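Local atomic coordinates of uncharacterized protein (Pseudomonas aeruginosa PAO1, PDB entry 4R1D), a protein that probably hydrolyses lipids as Tle4, a calcium-binding alpha/beta-hydrolase effector of the H2 type VI secretion system that is held in complex with its inhibitor Tli4. Residues S124-E129 and R134-V139; C296-I301 and G311-I316; P337-C342 and E367-N372. All coordinates share one frame; numbering follows the deposited sequence.

Contact 1. Residues S124-E129 and R134-V139; sequences SGLSEE and RGWGKV
Leu126 drives its CD1 methyl between two flat groups of 134-139, the indole of Trp136 and the guanidinium of Arg134. Over the six-membered ring of Trp136, CD1 stands 4.1 Å from the centroid, a CH-pi contact over the face. It lies 28° off the ring normal, and this offset toward the rim puts CZ2 and CH2 beneath it. The same methyl covers one face of the Arg134 guanidinium, with Leu126 CD1 3.7 Å from Arg134 NH1, while Leu126 CD2 lies 3.7 Å from Arg134 NH2. The leucine crosses both partners at about a right angle, and CG turned beside its own backbone N (chi1 -69°) directs the fork at them. Ser124 approaches the indole obliquely, its CB 3.9 Å from Trp136 CH2. Between the segments runs helix 128-133, with Ser127 as its N-cap and a Schellman motif at Gly135 closing its far end, so the contact joins the residues entering one short helix to those leaving it. Ser124 also makes an ST turn, its OG accepting from Leu126 N at 3.1 Å, and OG is hydrogen-bonded to Val121 O as well. Arg134 NH1 forms a salt bridge with Glu152, a calcium ligand, and the nearest atom of the arginine side chain is about 4 Å from the calcium ion. Val204 O receives hydrogen bonds from both Arg134 NH1 and Trp136 NE1, which fixes guanidinium and indole relative to strand 201-206.

Contact 2. Residues C296-I301 and G311-I316; sequences CGYEGI and GEVTAI
The Tyr298 ring meets helix 310-317 at its edge: Val313 CG2 lies near the ring plane, 3.6 Å from Tyr298 CD1. Val313 CG1, rather farther out of the ring plane, lies 4.1 Å from Tyr298 CE1, and the two side chains cross at about a right angle. Outside the two segments, His293 of helix 289-296 stacks with the Tyr298 ring, and Met58 and Val305 touch the tyrosine from loops. On the valine, CG2 sits beside the backbone N because CG1 takes the position anti to it (chi1 176°), and this places CG2 where it also reaches the main chain, 3.8 Å from Gly297 CA. The backbones are closest at this point, with Gly297 CA 5.9 Å from Val313 CA. Gly297 leaves helix 289-296 with a positive phi of 85°, a conformation that glycine adopts readily. The contact thus joins the exit of one helix to the flank of the next, and Met294 adds a further touch on Val313. Across the two segments the closest approaches are all carbon to carbon and lack a polar pair, which implies that van der Waals fit, rather than directional bonding, sets how they pack.

Contact 3. Residues P337-C342 and E367-N372; sequences PWLFLC and EEIYKN
Ile369 CD1 reaches into the angle between Trp338 and Leu339 where helix 365-370 packs against a mixed beta sheet, at a classic beta bulge in which Trp338 and Leu339 both face Tyr359. The methyl stands 3.6 Å above the indole plane, offset toward the rim, and 3.7 Å from Trp338 CZ2. The indole and the isoleucine point at one another, whereas Leu339 runs alongside Ile369 the other way, with Leu339 CD2 4.1 Å from Ile369 CD1. Tyr370 turns its ring edge to the tryptophan, so that Trp338 CZ2 lies near the phenol plane, 4.0 Å from Tyr370 CE1. Further out, the indole owes its position to chi1 of 51°, which sets CG between the backbone N and the carbonyl carbon. The backbone of Trp338 is bonded to both Tyr359 and Leu443, which ties the bulge to strands 358-359 and 443-446. Toward helix 400-421, Lys371 NZ forms a salt bridge with Glu367 OE2 at 2.7 Å and another with Asp409. The phenol oxygen has its polar partner outside both segments: Tyr370 OH is hydrogen-bonded to Pro328 O, while it also touches Trp338 CZ2 at 3.7 Å.

Overall arrangement
From the N terminus, contact 1 comes first and spans the short helix 128-133, next to the calcium site and strand 201-206 at one border of the parallel six-stranded sheet. Contact 2 closes the loop between helices 289-296 and 310-317, after strand 274-280 of that sheet. Contact 3 spans the longest interval, 24 residues, and ties helix 365-370 to the separate mixed sheet. The three follow in series, neither nested nor crossed. Contacts 1 and 3 lie on opposite sides of the chain's centre, their own centres about 43 Å apart. Contacts 2 and 3 are closer, about 19 Å between centres. None touches another: nearest atoms are about 9 Å apart for contacts 2 and 3, and about 16 Å for 1 and 2.

Contact 1. Residues S124-E129 and R134-V139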
# COMPACT_ATOMS: atom_id res chain seq x y z
N SER A 124 -6.38 -9.10 25.27
CA SER A 124 -7.68 -8.81 24.68
C SER A 124 -8.77 -9.76 25.14
O SER A 124 -9.95 -9.45 25.06
CB SER A 124 -7.60 -8.89 23.15
OG SER A 124 -7.37 -10.23 22.74
N GLY A 125 -8.36 -10.94 25.60
CA GLY A 125 -9.30 -11.98 25.97
C GLY A 125 -9.76 -12.80 24.78
O GLY A 125 -10.67 -13.62 24.90
N LEU A 126 -9.13 -12.58 23.62
CA LEU A 126 -9.47 -13.30 22.39
C LEU A 126 -8.48 -14.40 22.08
O LEU A 126 -7.28 -14.23 22.29
CB LEU A 126 -9.48 -12.34 21.19
CG LEU A 126 -10.58 -11.27 21.12
CD1 LEU A 126 -10.40 -10.41 19.87
CD2 LEU A 126 -11.94 -11.93 21.12
N SER A 127 -8.96 -15.52 21.55
CA SER A 127 -8.08 -16.53 21.00
C SER A 127 -7.47 -16.00 19.71
O SER A 127 -8.05 -15.11 19.08
CB SER A 127 -8.85 -17.82 20.69
OG SER A 127 -9.84 -17.59 19.71
N GLU A 128 -6.33 -16.53 19.30
CA GLU A 128 -5.73 -16.11 18.03
C GLU A 128 -6.70 -16.36 16.90
O GLU A 128 -6.73 -15.62 15.93
CB GLU A 128 -4.43 -16.84 17.73
CG GLU A 128 -3.22 -16.30 18.46
CD GLU A 128 -3.04 -16.96 19.80
OE1 GLU A 128 -3.77 -17.94 20.06
OE2 GLU A 128 -2.18 -16.51 20.58
N GLU A 129 -7.48 -17.43 17.01
CA GLU A 129 -8.39 -17.80 15.95
C GLU A 129 -9.50 -16.75 15.82
O GLU A 129 -9.90 -16.38 14.71
CB GLU A 129 -8.99 -19.18 16.23
CG GLU A 129 -8.01 -20.34 16.04
CD GLU A 129 -6.90 -20.38 17.09
OE1 GLU A 129 -7.07 -19.81 18.19
OE2 GLU A 129 -5.84 -20.99 16.81
N ARG A 134 -11.44 -11.68 13.23
CA ARG A 134 -11.69 -10.24 13.35
C ARG A 134 -10.75 -9.43 12.45
O ARG A 134 -10.84 -8.20 12.42
CB ARG A 134 -11.49 -9.76 14.79
CG ARG A 134 -12.37 -10.42 15.83
CD ARG A 134 -13.71 -9.76 15.97
NE ARG A 134 -14.34 -10.15 17.23
CZ ARG A 134 -14.09 -9.56 18.39
NH1 ARG A 134 -13.25 -8.52 18.43
NH2 ARG A 134 -14.69 -9.99 19.50
N GLY A 135 -9.84 -10.11 11.75
CA GLY A 135 -8.95 -9.44 10.81
C GLY A 135 -7.70 -8.79 11.40
O GLY A 135 -7.02 -8.00 10.72
N TRP A 136 -7.38 -9.11 12.64
CA TRP A 136 -6.25 -8.44 13.29
C TRP A 136 -4.91 -8.81 12.66
O TRP A 136 -3.91 -8.14 12.90
CB TRP A 136 -6.22 -8.75 14.78
CG TRP A 136 -7.37 -8.20 15.58
CD1 TRP A 136 -8.60 -7.79 15.11
CD2 TRP A 136 -7.40 -8.02 16.99
NE1 TRP A 136 -9.38 -7.35 16.16
CE2 TRP A 136 -8.67 -7.49 17.33
CE3 TRP A 136 -6.48 -8.25 18.01
CZ2 TRP A 136 -9.03 -7.19 18.64
CZ3 TRP A 136 -6.83 -7.96 19.31
CH2 TRP A 136 -8.10 -7.44 19.61
N GLY A 137 -4.88 -9.87 11.85
CA GLY A 137 -3.66 -10.27 11.17
C GLY A 137 -3.50 -9.58 9.83
O GLY A 137 -2.63 -9.93 9.04
N LYS A 138 -4.35 -8.59 9.57
CA LYS A 138 -4.27 -7.82 8.33
C LYS A 138 -3.29 -6.67 8.42
O LYS A 138 -2.92 -6.10 7.39
CB LYS A 138 -5.63 -7.18 8.03
CG LYS A 138 -6.70 -8.13 7.55
CD LYS A 138 -8.03 -7.40 7.55
CE LYS A 138 -9.19 -8.35 7.27
NZ LYS A 138 -10.50 -7.62 7.24
N VAL A 139 -2.90 -6.29 9.63
CA VAL A 139 -2.18 -5.03 9.85
C VAL A 139 -0.91 -5.18 10.68
O VAL A 139 -0.72 -6.17 11.38
CB VAL A 139 -3.10 -3.97 10.51
CG1 VAL A 139 -4.27 -3.66 9.61
CG2 VAL A 139 -3.57 -4.46 11.88

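Contact 2. Residues C296-I301 and G311-I316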
# COMPACT_ATOMS: atom_id res chain seq x y z
N CYS A 296 14.40 12.21 -1.87
CA CYS A 296 15.58 11.82 -1.09
C CYS A 296 15.61 10.37 -0.61
O CYS A 296 16.63 9.93 -0.08
CB CYS A 296 15.72 12.69 0.17
SG CYS A 296 15.69 14.47 -0.10
N GLY A 297 14.50 9.66 -0.74
CA GLY A 297 14.35 8.36 -0.09
C GLY A 297 13.87 8.51 1.34
O GLY A 297 13.88 9.61 1.90
N TYR A 298 13.42 7.42 1.95
CA TYR A 298 13.11 7.44 3.37
C TYR A 298 14.41 7.50 4.18
O TYR A 298 15.45 7.05 3.72
CB TYR A 298 12.30 6.21 3.77
CG TYR A 298 10.86 6.30 3.35
CD1 TYR A 298 10.50 6.20 2.00
CD2 TYR A 298 9.87 6.50 4.29
CE1 TYR A 298 9.17 6.30 1.63
CE2 TYR A 298 8.55 6.61 3.92
CZ TYR A 298 8.20 6.50 2.59
OH TYR A 298 6.87 6.62 2.24
N GLU A 299 14.32 8.04 5.39
CA GLU A 299 15.45 8.07 6.31
C GLU A 299 15.69 6.70 6.94
O GLU A 299 14.78 5.87 7.03
CB GLU A 299 15.21 9.12 7.41
CG GLU A 299 14.80 10.49 6.87
CD GLU A 299 14.60 11.52 7.98
OE1 GLU A 299 15.62 11.94 8.58
OE2 GLU A 299 13.44 11.90 8.24
N GLY A 300 16.93 6.46 7.38
CA GLY A 300 17.31 5.17 7.93
C GLY A 300 16.54 4.79 9.17
O GLY A 300 16.37 3.60 9.47
N ILE A 301 16.06 5.78 9.91
CA ILE A 301 15.30 5.54 11.13
C ILE A 301 13.88 5.02 10.90
O ILE A 301 13.22 4.57 11.84
CB ILE A 301 15.22 6.82 11.98
CG1 ILE A 301 14.57 7.95 11.16
CG2 ILE A 301 16.60 7.23 12.46
CD1 ILE A 301 14.51 9.28 11.88
N GLY A 311 14.78 7.47 -6.59
CA GLY A 311 14.33 6.59 -7.65
C GLY A 311 13.51 5.43 -7.10
O GLY A 311 12.53 5.01 -7.72
N GLU A 312 13.92 4.90 -5.95
CA GLU A 312 13.21 3.77 -5.35
C GLU A 312 11.82 4.17 -4.88
O GLU A 312 10.84 3.48 -5.15
CB GLU A 312 14.02 3.18 -4.20
CG GLU A 312 15.26 2.46 -4.71
CD GLU A 312 16.09 1.81 -3.62
OE1 GLU A 312 15.77 1.96 -2.43
OE2 GLU A 312 17.10 1.17 -3.97
N VAL A 313 11.73 5.30 -4.20
CA VAL A 313 10.43 5.73 -3.68
C VAL A 313 9.54 6.15 -4.83
O VAL A 313 8.37 5.80 -4.88
CB VAL A 313 10.58 6.91 -2.72
CG1 VAL A 313 9.20 7.40 -2.28
CG2 VAL A 313 11.42 6.49 -1.51
N THR A 314 10.11 6.93 -5.74
CA THR A 314 9.33 7.48 -6.84
C THR A 314 8.74 6.38 -7.73
O THR A 314 7.62 6.50 -8.19
CB THR A 314 10.19 8.45 -7.67
OG1 THR A 314 10.51 9.59 -6.86
CG2 THR A 314 9.44 8.91 -8.91
N ALA A 315 9.50 5.30 -7.93
CA ALA A 315 9.03 4.19 -8.76
C ALA A 315 7.73 3.58 -8.25
O ALA A 315 6.91 3.11 -9.03
CB ALA A 315 10.10 3.10 -8.84
N ILE A 316 7.57 3.56 -6.93
CA ILE A 316 6.34 3.03 -6.34
C ILE A 316 5.27 4.12 -6.14
O ILE A 316 4.14 4.00 -6.64
CB ILE A 316 6.66 2.29 -5.04
CG1 ILE A 316 7.70 1.20 -5.31
CG2 ILE A 316 5.39 1.68 -4.44
CD1 ILE A 316 8.25 0.57 -4.06

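Contact 3. Residues P337-C342 and E367-N372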
# COMPACT_ATOMS: atom_id res chain seq x y z
N PRO A 337 2.71 28.62 1.38
CA PRO A 337 3.80 27.78 0.87
C PRO A 337 4.46 26.91 1.93
O PRO A 337 4.46 27.24 3.12
CB PRO A 337 4.79 28.80 0.32
CG PRO A 337 4.53 30.05 1.10
CD PRO A 337 3.03 30.06 1.30
N TRP A 338 5.03 25.79 1.48
CA TRP A 338 5.75 24.87 2.33
C TRP A 338 7.06 24.41 1.71
O TRP A 338 7.85 23.73 2.33
CB TRP A 338 4.87 23.66 2.67
CG TRP A 338 4.23 22.98 1.48
CD1 TRP A 338 2.98 23.20 0.98
CD2 TRP A 338 4.81 21.94 0.67
NE1 TRP A 338 2.74 22.37 -0.09
CE2 TRP A 338 3.85 21.59 -0.30
CE3 TRP A 338 6.04 21.28 0.68
CZ2 TRP A 338 4.08 20.60 -1.27
CZ3 TRP A 338 6.27 20.30 -0.29
CH2 TRP A 338 5.30 19.98 -1.24
N LEU A 339 7.29 24.80 0.46
CA LEU A 339 8.50 24.38 -0.23
C LEU A 339 9.29 25.64 -0.52
O LEU A 339 8.85 26.48 -1.30
CB LEU A 339 8.16 23.69 -1.55
CG LEU A 339 9.35 23.33 -2.46
CD1 LEU A 339 10.27 22.31 -1.80
CD2 LEU A 339 8.88 22.79 -3.81
N PHE A 340 10.44 25.76 0.13
CA PHE A 340 11.19 27.01 0.10
C PHE A 340 12.56 26.86 -0.54
O PHE A 340 13.34 25.98 -0.19
CB PHE A 340 11.37 27.55 1.53
CG PHE A 340 10.08 27.70 2.29
CD1 PHE A 340 9.30 28.83 2.14
CD2 PHE A 340 9.65 26.69 3.14
CE1 PHE A 340 8.12 28.97 2.84
CE2 PHE A 340 8.48 26.82 3.85
CZ PHE A 340 7.70 27.97 3.70
N LEU A 341 12.86 27.75 -1.48
CA LEU A 341 14.17 27.80 -2.10
C LEU A 341 14.93 28.97 -1.48
O LEU A 341 14.55 30.12 -1.68
CB LEU A 341 14.03 28.00 -3.61
CG LEU A 341 13.83 26.77 -4.51
CD1 LEU A 341 13.00 25.65 -3.88
CD2 LEU A 341 13.24 27.19 -5.86
N CYS A 342 15.99 28.67 -0.73
CA CYS A 342 16.69 29.68 0.07
C CYS A 342 18.16 29.76 -0.30
O CYS A 342 18.72 28.82 -0.86
CB CYS A 342 16.60 29.35 1.56
SG CYS A 342 14.92 29.24 2.21
N GLU A 367 -0.10 21.93 -10.00
CA GLU A 367 0.60 22.43 -11.18
C GLU A 367 1.97 23.02 -10.83
O GLU A 367 2.93 22.86 -11.58
CB GLU A 367 -0.24 23.50 -11.90
CG GLU A 367 -1.62 23.02 -12.36
CD GLU A 367 -1.55 21.98 -13.46
OE1 GLU A 367 -0.60 22.03 -14.27
OE2 GLU A 367 -2.45 21.12 -13.51
N GLU A 368 2.04 23.71 -9.70
CA GLU A 368 3.27 24.39 -9.31
C GLU A 368 4.39 23.46 -8.87
O GLU A 368 5.56 23.77 -9.06
CB GLU A 368 2.98 25.41 -8.21
CG GLU A 368 2.00 26.49 -8.61
CD GLU A 368 1.94 27.58 -7.57
OE1 GLU A 368 3.01 28.10 -7.22
OE2 GLU A 368 0.83 27.88 -7.09
N ILE A 369 4.04 22.33 -8.29
CA ILE A 369 5.04 21.43 -7.73
C ILE A 369 4.93 20.01 -8.29
O ILE A 369 5.88 19.49 -8.86
CB ILE A 369 4.91 21.37 -6.19
CG1 ILE A 369 5.08 22.77 -5.60
CG2 ILE A 369 5.95 20.44 -5.60
CD1 ILE A 369 4.77 22.86 -4.10
N TYR A 370 3.75 19.40 -8.16
CA TYR A 370 3.63 17.96 -8.45
C TYR A 370 3.86 17.58 -9.92
O TYR A 370 4.50 16.58 -10.19
CB TYR A 370 2.30 17.38 -7.95
CG TYR A 370 1.99 17.72 -6.52
CD1 TYR A 370 3.02 18.01 -5.62
CD2 TYR A 370 0.68 17.75 -6.05
CE1 TYR A 370 2.75 18.34 -4.30
CE2 TYR A 370 0.39 18.08 -4.73
CZ TYR A 370 1.43 18.38 -3.86
OH TYR A 370 1.16 18.71 -2.56
N LYS A 371 3.34 18.39 -10.85
CA LYS A 371 3.55 18.14 -12.27
C LYS A 371 4.75 18.92 -12.84
O LYS A 371 5.16 18.69 -13.98
CB LYS A 371 2.28 18.45 -13.07
CG LYS A 371 1.13 17.49 -12.75
CD LYS A 371 0.03 17.52 -13.80
CE LYS A 371 -1.00 18.58 -13.48
NZ LYS A 371 -2.15 18.59 -14.44
N ASN A 372 5.29 19.85 -12.06
CA ASN A 372 6.46 20.61 -12.48
C ASN A 372 7.67 19.70 -12.72
O ASN A 372 8.03 18.89 -11.86
CB ASN A 372 6.80 21.66 -11.42
CG ASN A 372 7.94 22.57 -11.83
OD1 ASN A 372 9.10 22.16 -11.84
ND2 ASN A 372 7.63 23.82 -12.15